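Side-chain contacts in fat acid-binding protein (Eubacterium ventriosum, PDB 3NYI), which probably binds fatty acids, holds a molecule of stearic acid and belongs to the DegV family: residues Tyr39-Asp42 / Gly43-Ile46; Ile135-Phe138 / Val139-Leu142; Lys154-Ala157 / Leu158-Ser161; Asp245-Glu248 / Gly249-Phe252. All coordinates share one frame; numbering follows the deposited sequence.

Overall arrangement
Following the chain from its N terminus, contact 1 closes a tight turn where strand 39-41, in the sheet that also contains strand 6-10, gives way to the loop before helix 48-57. Contacts 2 and 3 are turns of the consecutive helices 128-143 and 148-161, which pack together through Met-141 and Leu-158; the centres of these two contacts lie about 12 Å apart. Contact 4 starts helix 246-260, the crossover between strands 236-242 and 270-271 of the second mixed sheet. The four follow in series, without nesting or crossing. Contacts 1 and 4 lie toward the bound stearic acid, though the side chains of Asp-42 and Phe-252 stay about 9 Å and 7 Å from it.

Contact 1: residues Tyr39-Asp42 / Gly43-Ile46; sequences YYRD and GVDI
The chain reverses just after Arg-41, whose carbonyl oxygen takes up two backbone amides: Val-44 N reaches Arg-41 O at 3.0 Å from above the carbonyl plane, and Asp-45 N reaches the same Arg-41 O at 2.8 Å within that plane. Asp-42 takes the polyproline-like conformation of a second turn position; Gly-43 has a positive phi (80°), where any CB would collide with the carbonyl oxygen of Asp-42. Asp-45 then folds its carboxylate back onto Arg-41. The salt bridge is side-on and two-pronged, with Arg-41 NE to Asp-45 OD2 at 2.9 Å and Arg-41 NH2 to Asp-45 OD1 at 3.1 Å, each oxygen being met on its syn side. A bend in the arginine at chi3 (-51°) swings the guanidinium round to make it, and the two planes stay 30° apart. Asp-45 OD2 also accepts Arg-41 N at 3.0 Å on its anti side, so backbone and side chain of one residue together fix the carboxylate. Val-44 CG1 covers one guanidinium face, while Ile-46 CG2 rests 3.7 Å from Tyr-40 CB. Asp-42 turns elsewhere, its OD2 bonded to Ser-11 OG. This is a type II beta turn with glycine in its third position, ending strand 39-41 ahead of helix 48-57.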
loop_
_atom_site.group_PDB
_atom_site.type_symbol
_atom_site.label_atom_id
_atom_site.label_comp_id
_atom_site.label_asym_id
_atom_site.label_seq_id
_atom_site.Cartn_x
_atom_site.Cartn_y
_atom_site.Cartn_z
ATOM N N TYR A 39 17.016 -0.323 -14.256
ATOM C CA TYR A 39 15.889 -0.582 -13.353
ATOM C C TYR A 39 15.816 -2.050 -12.949
ATOM O O TYR A 39 16.169 -2.942 -13.731
ATOM C CB TYR A 39 14.570 -0.174 -14.010
ATOM C CG TYR A 39 14.328 1.311 -14.011
ATOM C CD1 TYR A 39 15.060 2.150 -14.844
ATOM C CD2 TYR A 39 13.356 1.879 -13.183
ATOM C CE1 TYR A 39 14.843 3.526 -14.851
ATOM C CE2 TYR A 39 13.138 3.249 -13.179
ATOM C CZ TYR A 39 13.879 4.064 -14.012
ATOM O OH TYR A 39 13.663 5.425 -14.010
ATOM N N TYR A 40 15.335 -2.279 -11.729
ATOM C CA TYR A 40 15.206 -3.605 -11.131
ATOM C C TYR A 40 13.786 -3.818 -10.645
ATOM O O TYR A 40 13.273 -3.003 -9.884
ATOM C CB TYR A 40 16.141 -3.723 -9.923
ATOM C CG TYR A 40 17.572 -3.447 -10.279
ATOM C CD1 TYR A 40 18.307 -4.373 -11.011
ATOM C CD2 TYR A 40 18.188 -2.255 -9.911
ATOM C CE1 TYR A 40 19.610 -4.131 -11.359
ATOM C CE2 TYR A 40 19.498 -2.003 -10.260
ATOM C CZ TYR A 40 20.203 -2.948 -10.981
ATOM O OH TYR A 40 21.504 -2.719 -11.345
ATOM N N ARG A 41 13.163 -4.918 -11.075
ATOM C CA ARG A 41 11.820 -5.258 -10.641
ATOM C C ARG A 41 11.756 -5.580 -9.153
ATOM O O ARG A 41 12.495 -6.427 -8.644
ATOM C CB ARG A 41 11.234 -6.388 -11.490
ATOM C CG ARG A 41 10.952 -5.966 -12.925
ATOM C CD ARG A 41 10.659 -7.169 -13.799
ATOM N NE ARG A 41 11.709 -8.165 -13.644
ATOM C CZ ARG A 41 11.642 -9.412 -14.096
ATOM N NH1 ARG A 41 10.559 -9.837 -14.738
ATOM N NH2 ARG A 41 12.666 -10.233 -13.902
ATOM N N ASP A 42 10.864 -4.858 -8.480
ATOM C CA ASP A 42 10.637 -4.937 -7.040
ATOM C C ASP A 42 10.488 -6.382 -6.573
ATOM O O ASP A 42 9.594 -7.098 -7.006
ATOM C CB ASP A 42 9.366 -4.107 -6.734
ATOM C CG ASP A 42 8.951 -4.125 -5.267
ATOM O OD1 ASP A 42 9.678 -4.699 -4.421
ATOM O OD2 ASP A 42 7.865 -3.540 -4.974
ATOM N N GLY A 43 11.368 -6.814 -5.684
ATOM C CA GLY A 43 11.237 -8.140 -5.116
ATOM C C GLY A 43 11.744 -9.258 -6.016
ATOM O O GLY A 43 12.035 -10.349 -5.534
ATOM N N VAL A 44 11.842 -8.995 -7.318
ATOM C CA VAL A 44 12.274 -10.018 -8.272
ATOM C C VAL A 44 13.753 -9.858 -8.622
ATOM O O VAL A 44 14.532 -10.800 -8.459
ATOM C CB VAL A 44 11.426 -10.012 -9.571
ATOM C CG1 VAL A 44 11.991 -11.003 -10.591
ATOM C CG2 VAL A 44 9.959 -10.316 -9.268
ATOM N N ASP A 45 14.136 -8.672 -9.091
ATOM C CA ASP A 45 15.530 -8.401 -9.464
ATOM C C ASP A 45 16.325 -7.796 -8.308
ATOM O O ASP A 45 17.537 -7.610 -8.400
ATOM C CB ASP A 45 15.604 -7.471 -10.685
ATOM C CG ASP A 45 14.876 -8.031 -11.892
ATOM O OD1 ASP A 45 14.975 -9.256 -12.147
ATOM O OD2 ASP A 45 14.201 -7.248 -12.588
ATOM N N ILE A 46 15.638 -7.475 -7.221
ATOM C CA ILE A 46 16.270 -6.841 -6.071
ATOM C C ILE A 46 15.350 -7.026 -4.883
ATOM O O ILE A 46 14.145 -7.181 -5.059
ATOM C CB ILE A 46 16.509 -5.328 -6.296
ATOM C CG1 ILE A 46 17.328 -4.744 -5.143
ATOM C CG2 ILE A 46 15.180 -4.575 -6.463
ATOM C CD1 ILE A 46 17.597 -3.272 -5.271
#

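Contact 2: residues Ile135-Phe138 / Val139-Leu142; sequences IDQF and VRML
Asp-136 OD2 is gripped from several directions one helical turn before Arg-140. Arg-140 NE donates to Asp-136 OD2 at 2.8 Å, a salt bridge with a weak second bond from Arg-140 NH2. A water donates to Asp-136 OD2 at 2.7 Å and accepts from Arg-140 NH2 at 3.2 Å, bridging the pair. NE meets the carboxylate from above its plane, yet the oxygen lies at the guanidinium edge, so the two planes stand almost perpendicular at 89°. The arginine chain, extended from CG to NE, runs outward and back toward the N-terminal end of the helix. Gln-137 NE2 lies over one face of the guanidinium, 3.7 Å from Arg-140 CD, while its OE1 is taken by Tyr-293 N.

The other side of the helix is apolar. Leu-142 CD1 comes obliquely to the Phe-138 ring, 3.5 Å from CE2, and the selenomethionine Met-141 sends its methyl CE to within 4.0 Å of Phe-138 CD1. The same ring meets Phe-90 edge-to-face, and Ile-135 CG2 faces Val-139 CG2 more loosely. In the fold, Val-139 packs on Ile-7 of strand 6-10 and on helix 17-23, Phe-138 and Met-141 on helix 148-161.

Asp-136 OD1 bonds Tyr-19 OH and Arg-140 NH2 also bridges to Asp-265. The buried aspartate therefore shares its cation with a second carboxylate, and this web of donors would probably favour its charged form.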
loop_
_atom_site.group_PDB
_atom_site.type_symbol
_atom_site.label_atom_id
_atom_site.label_comp_id
_atom_site.label_asym_id
_atom_site.label_seq_id
_atom_site.Cartn_x
_atom_site.Cartn_y
_atom_site.Cartn_z
ATOM N N ILE A 135 -7.190 -5.718 -0.307
ATOM C CA ILE A 135 -7.093 -7.003 -0.958
ATOM C C ILE A 135 -7.557 -8.106 -0.014
ATOM O O ILE A 135 -8.316 -8.995 -0.392
ATOM C CB ILE A 135 -5.659 -7.278 -1.421
ATOM C CG1 ILE A 135 -5.331 -6.361 -2.601
ATOM C CG2 ILE A 135 -5.528 -8.716 -1.834
ATOM C CD1 ILE A 135 -3.801 -6.235 -2.893
ATOM N N ASP A 136 -7.106 -8.028 1.225
ATOM C CA ASP A 136 -7.497 -9.015 2.226
ATOM C C ASP A 136 -9.010 -9.034 2.503
ATOM O O ASP A 136 -9.591 -10.099 2.694
ATOM C CB ASP A 136 -6.696 -8.826 3.519
ATOM C CG ASP A 136 -6.985 -9.913 4.542
ATOM O OD1 ASP A 136 -6.760 -11.105 4.226
ATOM O OD2 ASP A 136 -7.471 -9.564 5.637
ATOM N N GLN A 137 -9.660 -7.876 2.507
ATOM C CA GLN A 137 -11.118 -7.881 2.642
ATOM C C GLN A 137 -11.732 -8.626 1.458
ATOM O O GLN A 137 -12.661 -9.401 1.623
ATOM C CB GLN A 137 -11.688 -6.467 2.747
ATOM C CG GLN A 137 -11.448 -5.805 4.102
ATOM C CD GLN A 137 -12.156 -6.544 5.237
ATOM O OE1 GLN A 137 -13.347 -6.820 5.150
ATOM N NE2 GLN A 137 -11.414 -6.879 6.294
ATOM N N PHE A 138 -11.188 -8.410 0.260
ATOM C CA PHE A 138 -11.691 -9.087 -0.929
ATOM C C PHE A 138 -11.455 -10.593 -0.839
ATOM O O PHE A 138 -12.344 -11.384 -1.138
ATOM C CB PHE A 138 -11.021 -8.528 -2.202
ATOM C CG PHE A 138 -11.862 -8.691 -3.427
ATOM C CD1 PHE A 138 -12.878 -7.788 -3.702
ATOM C CD2 PHE A 138 -11.661 -9.763 -4.287
ATOM C CE1 PHE A 138 -13.679 -7.941 -4.813
ATOM C CE2 PHE A 138 -12.457 -9.923 -5.408
ATOM C CZ PHE A 138 -13.466 -9.010 -5.673
ATOM N N VAL A 139 -10.248 -10.983 -0.432
ATOM C CA VAL A 139 -9.927 -12.394 -0.221
ATOM C C VAL A 139 -10.891 -13.023 0.788
ATOM O O VAL A 139 -11.393 -14.131 0.577
ATOM C CB VAL A 139 -8.471 -12.587 0.257
ATOM C CG1 VAL A 139 -8.258 -14.016 0.776
ATOM C CG2 VAL A 139 -7.486 -12.248 -0.869
ATOM N N ARG A 140 -11.157 -12.304 1.871
ATOM C CA ARG A 140 -12.115 -12.768 2.885
ATOM C C ARG A 140 -13.511 -12.994 2.307
ATOM O O ARG A 140 -14.122 -14.046 2.525
ATOM C CB ARG A 140 -12.203 -11.782 4.043
ATOM C CG ARG A 140 -10.964 -11.703 4.908
ATOM C CD ARG A 140 -11.102 -10.581 5.926
ATOM N NE ARG A 140 -9.887 -10.415 6.718
ATOM C CZ ARG A 140 -9.871 -10.371 8.045
ATOM N NH1 ARG A 140 -11.009 -10.471 8.731
ATOM N NH2 ARG A 140 -8.720 -10.224 8.686
HETATM N N MSE A 141 -14.016 -12.008 1.569
HETATM C CA MSE A 141 -15.369 -12.100 1.013
HETATM C C MSE A 141 -15.552 -13.312 0.119
HETATM O O MSE A 141 -16.545 -14.044 0.246
HETATM C CB MSE A 141 -15.772 -10.797 0.298
HETATM C CG MSE A 141 -15.958 -9.619 1.270
HETATM SE SE MSE A 141 -16.660 -7.997 0.422
HETATM C CE MSE A 141 -14.986 -7.333 -0.345
ATOM N N LEU A 142 -14.591 -13.530 -0.776
ATOM C CA LEU A 142 -14.631 -14.671 -1.673
ATOM C C LEU A 142 -14.498 -15.992 -0.928
ATOM O O LEU A 142 -15.192 -16.946 -1.244
ATOM C CB LEU A 142 -13.551 -14.551 -2.753
ATOM C CG LEU A 142 -13.699 -13.304 -3.626
ATOM C CD1 LEU A 142 -12.747 -13.368 -4.815
ATOM C CD2 LEU A 142 -15.137 -13.138 -4.101
HETATM O O HOH W 1 -6.145 -8.612 7.764
#

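Contact 3: residues Lys154-Ala157 / Leu158-Ser161; sequences KLDA and LMAS
Met-159, a selenomethionine, lies back along the helix over the preceding turn, crossing Asp-156 at a slant. Its methyl CE sits 3.5 Å from Asp-156 OD1 and 4.3 Å from Leu-155 CG, so the end of the selenoether chain touches an acid and an apolar branch together. A bend at chi3 (-62°) folds the methyl down there; chi2 is anti, and CG passes 3.3 Å from Leu-155 O. Leu-158 leans the same way along the helix, with CG 3.4 Å from Lys-154 O, but on the side of the helix that meets helix 128-143, where it packs against Leu-134.

Ser-161 is turned differently. With chi1 at 79° its OG stands between the backbone N and the carbonyl carbon, and donates to Leu-158 O at 2.9 Å; the same OG is also bonded to Arg-291 N. Meanwhile Ser-161 N makes weak bonds to both Ala-157 O and Leu-158 O.

Regular i to i+4 backbone bonds from Leu-158, Met-159 and Ala-160 thus give way to a serine hydroxyl reaching back three residues. That hydroxyl-to-carbonyl bond and the weakened bonds of Ser-161 N mark the last turn of helix 148-161, just before strand 163-167.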
loop_
_atom_site.group_PDB
_atom_site.type_symbol
_atom_site.label_atom_id
_atom_site.label_comp_id
_atom_site.label_asym_id
_atom_site.label_seq_id
_atom_site.Cartn_x
_atom_site.Cartn_y
_atom_site.Cartn_z
ATOM N N LYS A 154 -19.640 -3.901 -2.073
ATOM C CA LYS A 154 -19.101 -3.384 -0.809
ATOM C C LYS A 154 -17.803 -2.619 -1.007
ATOM O O LYS A 154 -17.311 -1.951 -0.089
ATOM C CB LYS A 154 -18.894 -4.513 0.195
ATOM C CG LYS A 154 -20.181 -5.292 0.477
ATOM C CD LYS A 154 -19.965 -6.375 1.511
ATOM C CE LYS A 154 -21.202 -7.267 1.629
ATOM N NZ LYS A 154 -22.433 -6.472 1.904
ATOM N N LEU A 155 -17.248 -2.709 -2.211
ATOM C CA LEU A 155 -15.934 -2.132 -2.473
ATOM C C LEU A 155 -15.827 -0.625 -2.194
ATOM O O LEU A 155 -14.871 -0.185 -1.571
ATOM C CB LEU A 155 -15.507 -2.420 -3.917
ATOM C CG LEU A 155 -14.003 -2.308 -4.138
ATOM C CD1 LEU A 155 -13.300 -3.497 -3.477
ATOM C CD2 LEU A 155 -13.710 -2.252 -5.628
ATOM N N ASP A 156 -16.790 0.167 -2.658
ATOM C CA ASP A 156 -16.718 1.616 -2.460
ATOM C C ASP A 156 -16.623 1.996 -0.987
ATOM O O ASP A 156 -15.789 2.816 -0.596
ATOM C CB ASP A 156 -17.929 2.317 -3.073
ATOM C CG ASP A 156 -17.868 2.379 -4.594
ATOM O OD1 ASP A 156 -16.813 2.028 -5.174
ATOM O OD2 ASP A 156 -18.879 2.788 -5.206
ATOM N N ALA A 157 -17.509 1.429 -0.178
ATOM C CA ALA A 157 -17.523 1.714 1.245
ATOM C C ALA A 157 -16.218 1.271 1.917
ATOM O O ALA A 157 -15.680 1.977 2.778
ATOM C CB ALA A 157 -18.740 1.055 1.919
ATOM N N LEU A 158 -15.700 0.114 1.511
ATOM C CA LEU A 158 -14.426 -0.358 2.056
ATOM C C LEU A 158 -13.311 0.642 1.757
ATOM O O LEU A 158 -12.536 1.032 2.644
ATOM C CB LEU A 158 -14.061 -1.725 1.470
ATOM C CG LEU A 158 -14.841 -2.913 2.019
ATOM C CD1 LEU A 158 -14.494 -4.208 1.281
ATOM C CD2 LEU A 158 -14.576 -3.040 3.504
HETATM N N MSE A 159 -13.211 1.055 0.498
HETATM C CA MSE A 159 -12.163 1.992 0.114
HETATM C C MSE A 159 -12.279 3.337 0.833
HETATM O O MSE A 159 -11.275 3.911 1.269
HETATM C CB MSE A 159 -12.162 2.196 -1.399
HETATM C CG MSE A 159 -11.792 0.939 -2.171
HETATM SE SE MSE A 159 -11.608 1.365 -4.090
HETATM C CE MSE A 159 -13.426 1.972 -4.465
ATOM N N ALA A 160 -13.506 3.836 0.957
ATOM C CA ALA A 160 -13.742 5.105 1.656
ATOM C C ALA A 160 -13.346 5.050 3.143
ATOM O O ALA A 160 -12.972 6.069 3.737
ATOM C CB ALA A 160 -15.201 5.526 1.508
ATOM N N SER A 161 -13.419 3.861 3.737
ATOM C CA SER A 161 -13.174 3.703 5.169
ATOM C C SER A 161 -11.694 3.551 5.470
ATOM O O SER A 161 -11.270 3.755 6.609
ATOM C CB SER A 161 -13.918 2.482 5.725
ATOM O OG SER A 161 -13.213 1.280 5.410
#

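Contact 4: residues Asp245-Glu248 / Gly249-Phe252; sequences DKEE and GFEF
Backbone bonds join Asp-245 to Gly-249 and continue in i to i+4 steps up to Phe-252. They form the first turn of the helix in the beta-alpha-beta unit 236-242/246-260/270-271. The first is the longest, Gly-249 N to Asp-245 O at 3.2 Å, and the last is short, Phe-252 N to Glu-248 O at 2.7 Å. Gly-249 is buried where a CB would come tight against Lys-246 O.

One side-chain bond caps the start of the helix: Glu-248 N donates to Asp-245 OD1 at 3.0 Å, striking the carboxylate from well above its plane. Asp-245 is thus the N-cap, its CG placed anti to the backbone N (chi1 -175°) so that the acid curls over the first turn.

Packing centres on Phe-250. Its ring lies with one face over Lys-246 O, which stands 3.3 Å above the plane and toward the rim. At the edge, in plane, Glu-247 OE1 approaches Phe-250 CD2 at 3.8 Å, the carboxylate being turned 68° from the ring. Phe-252 packs on Ile-285 and on Leu-221, about 7 Å from the bound stearic acid.

Charges are balanced mainly outside this turn. Glu-248 OE2 pairs with Arg-213 and Lys-217, and Lys-246 NZ with Asp-49. An anionic oxygen at the electropositive rim of Phe-250 is probably a mildly favourable contact, and the negative Asp-245 at the helix start should interact well with the helix dipole.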
loop_
_atom_site.group_PDB
_atom_site.type_symbol
_atom_site.label_atom_id
_atom_site.label_comp_id
_atom_site.label_asym_id
_atom_site.label_seq_id
_atom_site.Cartn_x
_atom_site.Cartn_y
_atom_site.Cartn_z
ATOM N N ASP A 245 13.888 -0.177 10.350
ATOM C CA ASP A 245 14.109 -0.733 11.681
ATOM C C ASP A 245 12.963 -1.646 12.104
ATOM O O ASP A 245 11.936 -1.177 12.589
ATOM C CB ASP A 245 14.282 0.400 12.690
ATOM C CG ASP A 245 14.629 -0.098 14.083
ATOM O OD1 ASP A 245 14.441 -1.298 14.371
ATOM O OD2 ASP A 245 15.089 0.728 14.896
ATOM N N LYS A 246 13.157 -2.951 11.927
ATOM C CA LYS A 246 12.145 -3.944 12.278
ATOM C C LYS A 246 11.796 -3.955 13.770
ATOM O O LYS A 246 10.634 -4.142 14.134
ATOM C CB LYS A 246 12.580 -5.337 11.821
ATOM C CG LYS A 246 12.826 -5.428 10.325
ATOM C CD LYS A 246 12.896 -6.872 9.851
ATOM C CE LYS A 246 13.132 -6.950 8.342
ATOM N NZ LYS A 246 14.477 -6.434 7.944
ATOM N N GLU A 247 12.801 -3.753 14.623
ATOM C CA GLU A 247 12.598 -3.769 16.071
ATOM C C GLU A 247 11.663 -2.658 16.504
ATOM O O GLU A 247 10.799 -2.851 17.369
ATOM C CB GLU A 247 13.924 -3.606 16.818
ATOM C CG GLU A 247 14.997 -4.581 16.415
ATOM C CD GLU A 247 14.480 -5.994 16.311
ATOM O OE1 GLU A 247 13.651 -6.390 17.162
ATOM O OE2 GLU A 247 14.906 -6.709 15.379
ATOM N N GLU A 248 11.870 -1.483 15.920
ATOM C CA GLU A 248 11.008 -0.343 16.180
ATOM C C GLU A 248 9.598 -0.713 15.765
ATOM O O GLU A 248 8.630 -0.426 16.473
ATOM C CB GLU A 248 11.478 0.890 15.407
ATOM C CG GLU A 248 10.632 2.122 15.697
ATOM C CD GLU A 248 10.946 3.308 14.797
ATOM O OE1 GLU A 248 11.265 3.095 13.609
ATOM O OE2 GLU A 248 10.854 4.460 15.278
ATOM N N GLY A 249 9.485 -1.359 14.611
ATOM C CA GLY A 249 8.195 -1.826 14.136
ATOM C C GLY A 249 7.469 -2.711 15.140
ATOM O O GLY A 249 6.302 -2.472 15.462
ATOM N N PHE A 250 8.151 -3.743 15.632
ATOM C CA PHE A 250 7.522 -4.664 16.581
ATOM C C PHE A 250 7.112 -3.934 17.859
ATOM O O PHE A 250 6.055 -4.202 18.425
ATOM C CB PHE A 250 8.459 -5.824 16.936
ATOM C CG PHE A 250 8.925 -6.608 15.751
ATOM C CD1 PHE A 250 8.044 -6.936 14.734
ATOM C CD2 PHE A 250 10.243 -7.028 15.657
ATOM C CE1 PHE A 250 8.474 -7.659 13.631
ATOM C CE2 PHE A 250 10.677 -7.755 14.563
ATOM C CZ PHE A 250 9.790 -8.071 13.547
ATOM N N GLU A 251 7.964 -3.021 18.309
ATOM C CA GLU A 251 7.691 -2.245 19.508
ATOM C C GLU A 251 6.515 -1.310 19.250
ATOM O O GLU A 251 5.670 -1.094 20.114
ATOM C CB GLU A 251 8.927 -1.430 19.906
ATOM C CG GLU A 251 8.733 -0.569 21.150
ATOM C CD GLU A 251 9.844 0.461 21.348
ATOM O OE1 GLU A 251 10.223 1.138 20.366
ATOM O OE2 GLU A 251 10.330 0.602 22.494
ATOM N N PHE A 252 6.473 -0.740 18.054
ATOM C CA PHE A 252 5.355 0.118 17.693
ATOM C C PHE A 252 4.048 -0.668 17.739
ATOM O O PHE A 252 3.028 -0.154 18.202
ATOM C CB PHE A 252 5.567 0.768 16.319
ATOM C CG PHE A 252 4.498 1.759 15.951
ATOM C CD1 PHE A 252 4.325 2.920 16.695
ATOM C CD2 PHE A 252 3.659 1.530 14.864
ATOM C CE1 PHE A 252 3.333 3.837 16.370
ATOM C CE2 PHE A 252 2.659 2.437 14.531
ATOM C CZ PHE A 252 2.495 3.597 15.286
#